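Local structure of nucleoporin NUP82 (Saccharomyces cerevisiae, 3PBP) at residues V143-I151 / R178-F187; L212-L223 / W263-I272. The protein serves as a structural component of the yeast nuclear pore complex, which can also provide docking sites for nuclear transport factors. The protein carries 1 engineered substitution. All coordinates share one frame; numbering follows the deposited sequence.

Contact 1 of 2, residues V143-I151 / R178-F187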
# COMPACT_ATOMS: atom_id res chain seq x y z
N VAL A 143 -2.65 10.14 4.10
CA VAL A 143 -1.64 9.11 4.07
C VAL A 143 -0.53 9.57 3.14
O VAL A 143 -0.79 9.90 1.98
CB VAL A 143 -2.25 7.80 3.59
CG1 VAL A 143 -1.24 6.66 3.66
CG2 VAL A 143 -3.47 7.49 4.41
N VAL A 144 0.70 9.59 3.64
CA VAL A 144 1.82 10.05 2.83
C VAL A 144 2.90 9.00 2.61
O VAL A 144 3.46 8.46 3.56
CB VAL A 144 2.46 11.32 3.49
CG1 VAL A 144 3.61 11.83 2.64
CG2 VAL A 144 1.40 12.41 3.65
N LEU A 145 3.18 8.71 1.34
CA LEU A 145 4.22 7.76 0.97
C LEU A 145 5.45 8.56 0.51
O LEU A 145 5.34 9.43 -0.36
CB LEU A 145 3.76 6.86 -0.17
CG LEU A 145 4.87 6.02 -0.80
CD1 LEU A 145 5.24 4.90 0.15
CD2 LEU A 145 4.43 5.47 -2.15
N LYS A 146 6.61 8.27 1.10
CA LYS A 146 7.85 8.98 0.72
C LYS A 146 8.82 8.08 -0.08
O LYS A 146 8.61 6.87 -0.16
CB LYS A 146 8.54 9.52 1.98
CG LYS A 146 7.81 10.68 2.63
CD LYS A 146 8.38 11.01 4.01
CE LYS A 146 7.71 12.24 4.60
NZ LYS A 146 7.98 12.36 6.05
N GLU A 147 9.86 8.67 -0.68
CA GLU A 147 10.85 7.89 -1.43
C GLU A 147 11.38 6.81 -0.49
O GLU A 147 11.87 5.77 -0.92
CB GLU A 147 12.00 8.78 -1.87
CG GLU A 147 11.60 9.80 -2.90
CD GLU A 147 10.88 9.17 -4.07
OE1 GLU A 147 11.35 8.11 -4.55
OE2 GLU A 147 9.86 9.74 -4.52
N ASP A 148 11.26 7.12 0.79
CA ASP A 148 11.63 6.28 1.92
C ASP A 148 11.04 4.87 1.84
O ASP A 148 11.65 3.91 2.30
CB ASP A 148 11.06 6.89 3.19
CG ASP A 148 12.11 7.39 4.10
OD1 ASP A 148 13.21 6.82 4.06
OD2 ASP A 148 11.82 8.34 4.86
N ASP A 149 9.83 4.81 1.29
CA ASP A 149 9.01 3.60 1.20
C ASP A 149 8.31 3.61 2.56
O ASP A 149 7.67 2.65 2.98
CB ASP A 149 9.84 2.33 1.01
CG ASP A 149 10.35 2.17 -0.40
OD1 ASP A 149 9.58 2.47 -1.35
OD2 ASP A 149 11.52 1.75 -0.57
N THR A 150 8.45 4.74 3.22
CA THR A 150 7.87 4.97 4.51
C THR A 150 6.44 5.51 4.24
O THR A 150 6.23 6.26 3.29
CB THR A 150 8.75 6.01 5.28
OG1 THR A 150 8.61 5.82 6.69
CG2 THR A 150 8.36 7.45 4.93
N ILE A 151 5.48 5.09 5.06
CA ILE A 151 4.09 5.55 4.89
C ILE A 151 3.65 6.23 6.18
O ILE A 151 3.67 5.63 7.25
CB ILE A 151 3.15 4.36 4.56
CG1 ILE A 151 3.63 3.66 3.28
CG2 ILE A 151 1.72 4.86 4.39
CD1 ILE A 151 2.99 2.31 3.03
N ARG A 178 11.69 -5.29 5.28
CA ARG A 178 10.36 -4.66 5.28
C ARG A 178 10.03 -4.41 3.79
O ARG A 178 10.84 -4.74 2.91
CB ARG A 178 10.40 -3.32 6.02
CG ARG A 178 11.53 -2.44 5.49
CD ARG A 178 11.25 -0.97 5.66
NE ARG A 178 12.04 -0.21 4.69
CZ ARG A 178 11.86 1.07 4.41
NH1 ARG A 178 10.91 1.76 5.04
NH2 ARG A 178 12.60 1.66 3.49
N VAL A 179 8.87 -3.81 3.51
CA VAL A 179 8.51 -3.55 2.11
C VAL A 179 9.28 -2.37 1.51
O VAL A 179 9.19 -1.25 2.00
CB VAL A 179 7.01 -3.26 1.96
CG1 VAL A 179 6.64 -3.24 0.49
CG2 VAL A 179 6.21 -4.30 2.69
N ASN A 180 10.01 -2.64 0.43
CA ASN A 180 10.80 -1.63 -0.25
C ASN A 180 10.35 -1.45 -1.68
O ASN A 180 9.67 -2.31 -2.24
CB ASN A 180 12.28 -2.02 -0.25
CG ASN A 180 12.91 -1.93 1.13
OD1 ASN A 180 13.20 -0.84 1.63
ND2 ASN A 180 13.10 -3.09 1.78
N ASP A 181 10.71 -0.31 -2.27
CA ASP A 181 10.37 0.01 -3.65
C ASP A 181 8.86 0.05 -3.95
O ASP A 181 8.39 -0.58 -4.89
CB ASP A 181 11.04 -1.00 -4.58
CG ASP A 181 12.55 -1.11 -4.33
OD1 ASP A 181 13.30 -0.19 -4.74
OD2 ASP A 181 12.98 -2.12 -3.71
N ILE A 182 8.11 0.80 -3.16
CA ILE A 182 6.68 0.92 -3.37
C ILE A 182 6.43 1.91 -4.52
O ILE A 182 6.93 3.02 -4.49
CB ILE A 182 5.99 1.44 -2.10
CG1 ILE A 182 6.39 0.55 -0.92
CG2 ILE A 182 4.49 1.45 -2.28
CD1 ILE A 182 5.75 0.93 0.40
N THR A 183 5.67 1.49 -5.53
CA THR A 183 5.38 2.37 -6.67
C THR A 183 4.01 2.99 -6.53
O THR A 183 3.78 4.09 -7.05
CB THR A 183 5.29 1.63 -8.01
OG1 THR A 183 6.36 0.70 -8.12
CG2 THR A 183 5.36 2.62 -9.18
N ASP A 184 3.10 2.28 -5.87
CA ASP A 184 1.73 2.76 -5.74
C ASP A 184 1.06 2.27 -4.47
O ASP A 184 1.48 1.30 -3.84
CB ASP A 184 0.93 2.35 -6.98
CG ASP A 184 -0.28 3.24 -7.23
OD1 ASP A 184 -0.46 4.24 -6.50
OD2 ASP A 184 -1.05 2.95 -8.17
N LEU A 185 -0.01 2.96 -4.13
CA LEU A 185 -0.80 2.71 -2.93
C LEU A 185 -2.26 2.79 -3.33
O LEU A 185 -2.63 3.57 -4.22
CB LEU A 185 -0.52 3.81 -1.93
CG LEU A 185 0.09 3.43 -0.60
CD1 LEU A 185 1.29 2.52 -0.84
CD2 LEU A 185 0.49 4.71 0.12
N GLU A 186 -3.09 2.02 -2.65
CA GLU A 186 -4.50 2.01 -2.96
C GLU A 186 -5.27 1.39 -1.80
O GLU A 186 -4.89 0.36 -1.26
CB GLU A 186 -4.73 1.22 -4.26
CG GLU A 186 -6.17 1.08 -4.75
CD GLU A 186 -6.84 2.42 -5.07
OE1 GLU A 186 -6.13 3.33 -5.56
OE2 GLU A 186 -8.07 2.54 -4.85
N PHE A 187 -6.35 2.04 -1.42
CA PHE A 187 -7.17 1.52 -0.34
C PHE A 187 -8.19 0.51 -0.86
O PHE A 187 -8.73 0.64 -1.96
CB PHE A 187 -7.93 2.66 0.34
CG PHE A 187 -7.19 3.29 1.47
CD1 PHE A 187 -7.20 2.72 2.74
CD2 PHE A 187 -6.47 4.47 1.28
CE1 PHE A 187 -6.50 3.32 3.82
CE2 PHE A 187 -5.77 5.08 2.35
CZ PHE A 187 -5.79 4.49 3.62

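Contact 2 of 2, residues L212-L223 / W263-I272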
# COMPACT_ATOMS: atom_id res chain seq x y z
N LEU A 212 -5.81 2.11 10.12
CA LEU A 212 -6.81 3.03 10.65
C LEU A 212 -6.40 4.46 10.94
O LEU A 212 -5.27 4.74 11.30
CB LEU A 212 -7.39 2.41 11.92
CG LEU A 212 -7.67 0.91 11.80
CD1 LEU A 212 -7.70 0.27 13.17
CD2 LEU A 212 -8.98 0.69 11.08
N PRO A 213 -7.35 5.40 10.78
CA PRO A 213 -7.10 6.82 11.05
C PRO A 213 -7.31 6.99 12.56
O PRO A 213 -7.51 6.00 13.25
CB PRO A 213 -8.18 7.51 10.20
CG PRO A 213 -9.32 6.58 10.34
CD PRO A 213 -8.68 5.20 10.19
N SER A 214 -7.26 8.21 13.09
CA SER A 214 -7.44 8.40 14.54
C SER A 214 -8.92 8.36 14.93
O SER A 214 -9.26 8.08 16.09
CB SER A 214 -6.84 9.72 14.98
OG SER A 214 -7.65 10.78 14.49
N VAL A 215 -9.79 8.66 13.97
CA VAL A 215 -11.23 8.64 14.20
C VAL A 215 -11.85 8.02 12.96
O VAL A 215 -11.97 8.66 11.92
CB VAL A 215 -11.80 10.06 14.41
CG1 VAL A 215 -13.28 10.00 14.64
CG2 VAL A 215 -11.12 10.71 15.58
N LEU A 216 -12.22 6.75 13.08
CA LEU A 216 -12.77 5.97 11.99
C LEU A 216 -14.24 6.20 11.65
O LEU A 216 -15.12 6.15 12.52
CB LEU A 216 -12.56 4.50 12.30
CG LEU A 216 -12.92 3.45 11.26
CD1 LEU A 216 -11.93 3.50 10.11
CD2 LEU A 216 -12.91 2.08 11.93
N LEU A 217 -14.50 6.45 10.36
CA LEU A 217 -15.86 6.64 9.83
C LEU A 217 -16.39 5.22 9.61
O LEU A 217 -15.85 4.46 8.82
CB LEU A 217 -15.84 7.35 8.49
CG LEU A 217 -16.45 8.75 8.38
CD1 LEU A 217 -16.78 9.00 6.92
CD2 LEU A 217 -17.70 8.89 9.23
N LEU A 218 -17.45 4.87 10.32
CA LEU A 218 -17.99 3.53 10.18
C LEU A 218 -19.50 3.54 10.40
O LEU A 218 -19.96 3.90 11.48
CB LEU A 218 -17.30 2.62 11.21
CG LEU A 218 -17.35 1.10 11.07
CD1 LEU A 218 -16.66 0.70 9.79
CD2 LEU A 218 -16.65 0.47 12.24
N ASN A 219 -20.28 3.16 9.39
CA ASN A 219 -21.73 3.15 9.58
C ASN A 219 -22.13 1.84 10.22
O ASN A 219 -21.32 0.92 10.35
CB ASN A 219 -22.49 3.37 8.26
CG ASN A 219 -22.22 2.30 7.20
OD1 ASN A 219 -21.91 1.15 7.51
ND2 ASN A 219 -22.39 2.67 5.93
N GLU A 220 -23.38 1.75 10.64
CA GLU A 220 -23.85 0.56 11.32
C GLU A 220 -23.74 -0.74 10.51
O GLU A 220 -23.39 -1.77 11.06
CB GLU A 220 -25.29 0.75 11.79
CG GLU A 220 -25.64 -0.17 12.93
CD GLU A 220 -27.11 -0.18 13.24
OE1 GLU A 220 -27.90 -0.57 12.36
OE2 GLU A 220 -27.46 0.22 14.38
N LYS A 221 -24.05 -0.66 9.22
CA LYS A 221 -23.99 -1.81 8.32
C LYS A 221 -22.57 -2.35 8.27
O LYS A 221 -22.36 -3.55 8.45
CB LYS A 221 -24.41 -1.38 6.91
CG LYS A 221 -24.37 -2.44 5.85
CD LYS A 221 -24.75 -1.84 4.51
CE LYS A 221 -24.58 -2.85 3.37
NZ LYS A 221 -24.69 -2.24 2.00
N ASP A 222 -21.61 -1.45 8.04
CA ASP A 222 -20.21 -1.83 7.98
C ASP A 222 -19.64 -2.29 9.32
O ASP A 222 -18.80 -3.18 9.36
CB ASP A 222 -19.35 -0.69 7.43
CG ASP A 222 -19.59 -0.44 5.95
OD1 ASP A 222 -19.93 -1.40 5.23
OD2 ASP A 222 -19.42 0.73 5.52
N LEU A 223 -20.09 -1.67 10.41
CA LEU A 223 -19.61 -2.07 11.73
C LEU A 223 -19.99 -3.53 12.00
O LEU A 223 -19.20 -4.31 12.54
CB LEU A 223 -20.18 -1.15 12.82
CG LEU A 223 -20.07 -1.69 14.25
CD1 LEU A 223 -18.63 -2.00 14.57
CD2 LEU A 223 -20.62 -0.67 15.22
N TRP A 263 -18.49 2.71 19.56
CA TRP A 263 -19.02 3.28 18.34
C TRP A 263 -20.12 4.28 18.67
O TRP A 263 -21.01 3.97 19.47
CB TRP A 263 -19.58 2.16 17.47
CG TRP A 263 -20.16 2.65 16.19
CD1 TRP A 263 -19.50 3.24 15.16
CD2 TRP A 263 -21.53 2.56 15.79
NE1 TRP A 263 -20.36 3.52 14.14
CE2 TRP A 263 -21.62 3.11 14.49
CE3 TRP A 263 -22.69 2.06 16.39
CZ2 TRP A 263 -22.82 3.18 13.79
CZ3 TRP A 263 -23.89 2.13 15.69
CH2 TRP A 263 -23.95 2.69 14.40
N ASN A 264 -20.03 5.47 18.08
CA ASN A 264 -21.03 6.53 18.26
C ASN A 264 -22.01 6.40 17.10
O ASN A 264 -21.70 6.80 15.99
CB ASN A 264 -20.34 7.90 18.21
CG ASN A 264 -21.31 9.05 18.39
OD1 ASN A 264 -22.36 9.12 17.73
ND2 ASN A 264 -20.97 9.97 19.28
N SER A 265 -23.19 5.86 17.35
CA SER A 265 -24.14 5.66 16.27
C SER A 265 -24.65 6.92 15.59
O SER A 265 -24.88 6.93 14.38
CB SER A 265 -25.34 4.81 16.74
OG SER A 265 -26.18 5.50 17.62
N ARG A 266 -24.81 7.99 16.35
CA ARG A 266 -25.32 9.22 15.78
C ARG A 266 -24.37 9.92 14.84
O ARG A 266 -24.80 10.74 14.03
CB ARG A 266 -25.78 10.16 16.90
CG ARG A 266 -27.19 9.80 17.39
CD ARG A 266 -27.64 10.73 18.50
NE ARG A 266 -27.55 12.12 18.09
CZ ARG A 266 -27.62 13.15 18.92
NH1 ARG A 266 -27.79 12.94 20.22
NH2 ARG A 266 -27.51 14.39 18.46
N PHE A 267 -23.08 9.62 14.93
CA PHE A 267 -22.11 10.22 14.03
C PHE A 267 -21.50 9.16 13.14
O PHE A 267 -20.78 9.48 12.19
CB PHE A 267 -21.01 10.93 14.81
CG PHE A 267 -21.47 12.18 15.47
CD1 PHE A 267 -22.28 12.12 16.60
CD2 PHE A 267 -21.13 13.42 14.93
CE1 PHE A 267 -22.75 13.29 17.19
CE2 PHE A 267 -21.60 14.60 15.52
CZ PHE A 267 -22.41 14.54 16.65
N GLY A 268 -21.80 7.90 13.45
CA GLY A 268 -21.28 6.79 12.68
C GLY A 268 -19.78 6.83 12.66
O GLY A 268 -19.16 6.66 11.61
N LYS A 269 -19.18 7.07 13.82
CA LYS A 269 -17.74 7.14 13.93
C LYS A 269 -17.30 6.47 15.22
O LYS A 269 -18.14 6.15 16.05
CB LYS A 269 -17.29 8.60 13.94
CG LYS A 269 -17.81 9.37 15.14
CD LYS A 269 -17.05 10.64 15.38
CE LYS A 269 -17.24 11.11 16.81
NZ LYS A 269 -16.28 12.20 17.16
N VAL A 270 -16.00 6.27 15.37
CA VAL A 270 -15.43 5.65 16.56
C VAL A 270 -13.97 6.07 16.67
O VAL A 270 -13.27 6.14 15.67
CB VAL A 270 -15.54 4.11 16.51
CG1 VAL A 270 -14.81 3.56 15.29
CG2 VAL A 270 -14.98 3.51 17.78
N ASP A 271 -13.52 6.38 17.89
CA ASP A 271 -12.13 6.79 18.11
C ASP A 271 -11.21 5.59 18.15
O ASP A 271 -11.59 4.53 18.65
CB ASP A 271 -11.99 7.55 19.42
CG ASP A 271 -12.71 8.88 19.39
OD1 ASP A 271 -12.46 9.64 18.44
OD2 ASP A 271 -13.51 9.16 20.32
N ILE A 272 -10.00 5.76 17.64
CA ILE A 272 -9.04 4.67 17.63
C ILE A 272 -7.71 5.10 18.22
O ILE A 272 -7.03 5.96 17.68
CB ILE A 272 -8.86 4.15 16.20
CG1 ILE A 272 -10.20 3.55 15.74
CG2 ILE A 272 -7.71 3.16 16.15
CD1 ILE A 272 -10.17 2.86 14.42

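Contact 1 of 2, residues V143-I151 / R178-F187
Val143 meets Phe187 through CG2, which lies in the plane of the ring at its edge, 3.9 Å from CZ. Two residues on, Leu145 again points at the opposite strand. Its CB rests 3.9 Å from Leu185 CD2, while the two methyls are carried over Ile182 because CG stands anti to the backbone N (chi1 168°); CD1 comes within 4.0 Å of Ile182 CD1. At the tight turn that follows, the interaction becomes polar. The carbonyl oxygen of Asp148 accepts from Arg178 NH2 at 2.7 Å, and Arg178 NH1 is held in turn by the carbonyl of Asn167. Asp149 then reaches across to the other segment with both carboxylate oxygens, OD2 taking Asp181 N at 2.8 Å and OD1 taking Ile182 N at 2.9 Å. Both amides approach from above the carboxylate plane, and together they fix the group over the start of strand 182-187. Arg178 NH2 also passes near Asp149 OD2, but that oxygen lies well out of the guanidinium plane and no N-H points at it, so the two interact by charge alone. Beyond the turn, Ile151 returns to the apolar layer, its CD1 4.1 Å from Ile182 CD1 and close to Leu185. Two antiparallel sheets thus pack face to face, their short strand segments 8.9 Å apart, as adjacent blades do in a beta-propeller, with Asp149 of one blade's turn holding the amides at the entry of the next.

Contact 2 of 2, residues L212-L223 / W263-I272
Trp263 has CG anti to its backbone N (chi1 179°), which carries the indole across to residues 218-223, and Leu223, with its own CG also trans (chi1 164°), lays CD2 over one face of that ring. The CH-pi contact places CD2 3.7 Å from the centroid of the five-membered ring. Ser265 CA covers the opposite face, so the indole is sandwiched between the helix and its own loop. At the ring's edge NE1 donates to Leu218 O at 2.7 Å, while the benzo end meets Glu220, whose CB lies 3.5 Å from CH2. The ring therefore sits against the first turn of helix 220-235, where Asn219 OD1 caps the helix by accepting Asp222 N at 2.7 Å.

Gly268 has positive phi within a G1 bulge facing Asn264, and its carbonyl receives Leu218 N at 2.8 Å. From there an antiparallel ribbon runs onward: Leu216 and Val270 form a hydrogen-bonded pair, flanked by the non-hydrogen-bonded pairs Leu217-Lys269 and Val215-Asp271. Ile272 N prolongs the ladder by donating to Ser214 O at 2.9 Å. Its side chain lies on the same face of the ribbon as Leu216 and Val270, CD1 lying 3.6 Å from Leu216 CB and also against Leu212. Leu259 of helix 243-262 packs on Val270 and Ile272 there. On the other face Val215 CG1 meets Lys269 CD, and Lys269 makes a cation-pi contact with Tyr137. Here the two-stranded ribbon closes the base of a helical hairpin, helices 220-235 and 243-262, inserted into the propeller chain.

Overall arrangement
The two contacts follow each other along the chain, their centres 26 Å apart and their nearest atoms about 6 Å apart without touching. Contact 1 joins neighbouring blades of the propeller and is largely buried; contact 2 lies farther out, its centre about 19 Å from that of the chain, against about 13 Å for contact 1, at the foot of the helical insertion that follows the blade of strands 182-187, 194-198 and 204-208. The blade containing strands 127-132 and 141-146 relates them: His133 packs on both Phe187 and Pro213, and backbone bonds from Lys135 and Tyr137 meet strand 215-217. Both contacts fall within the region of this N-terminal domain that interacts with NUP116.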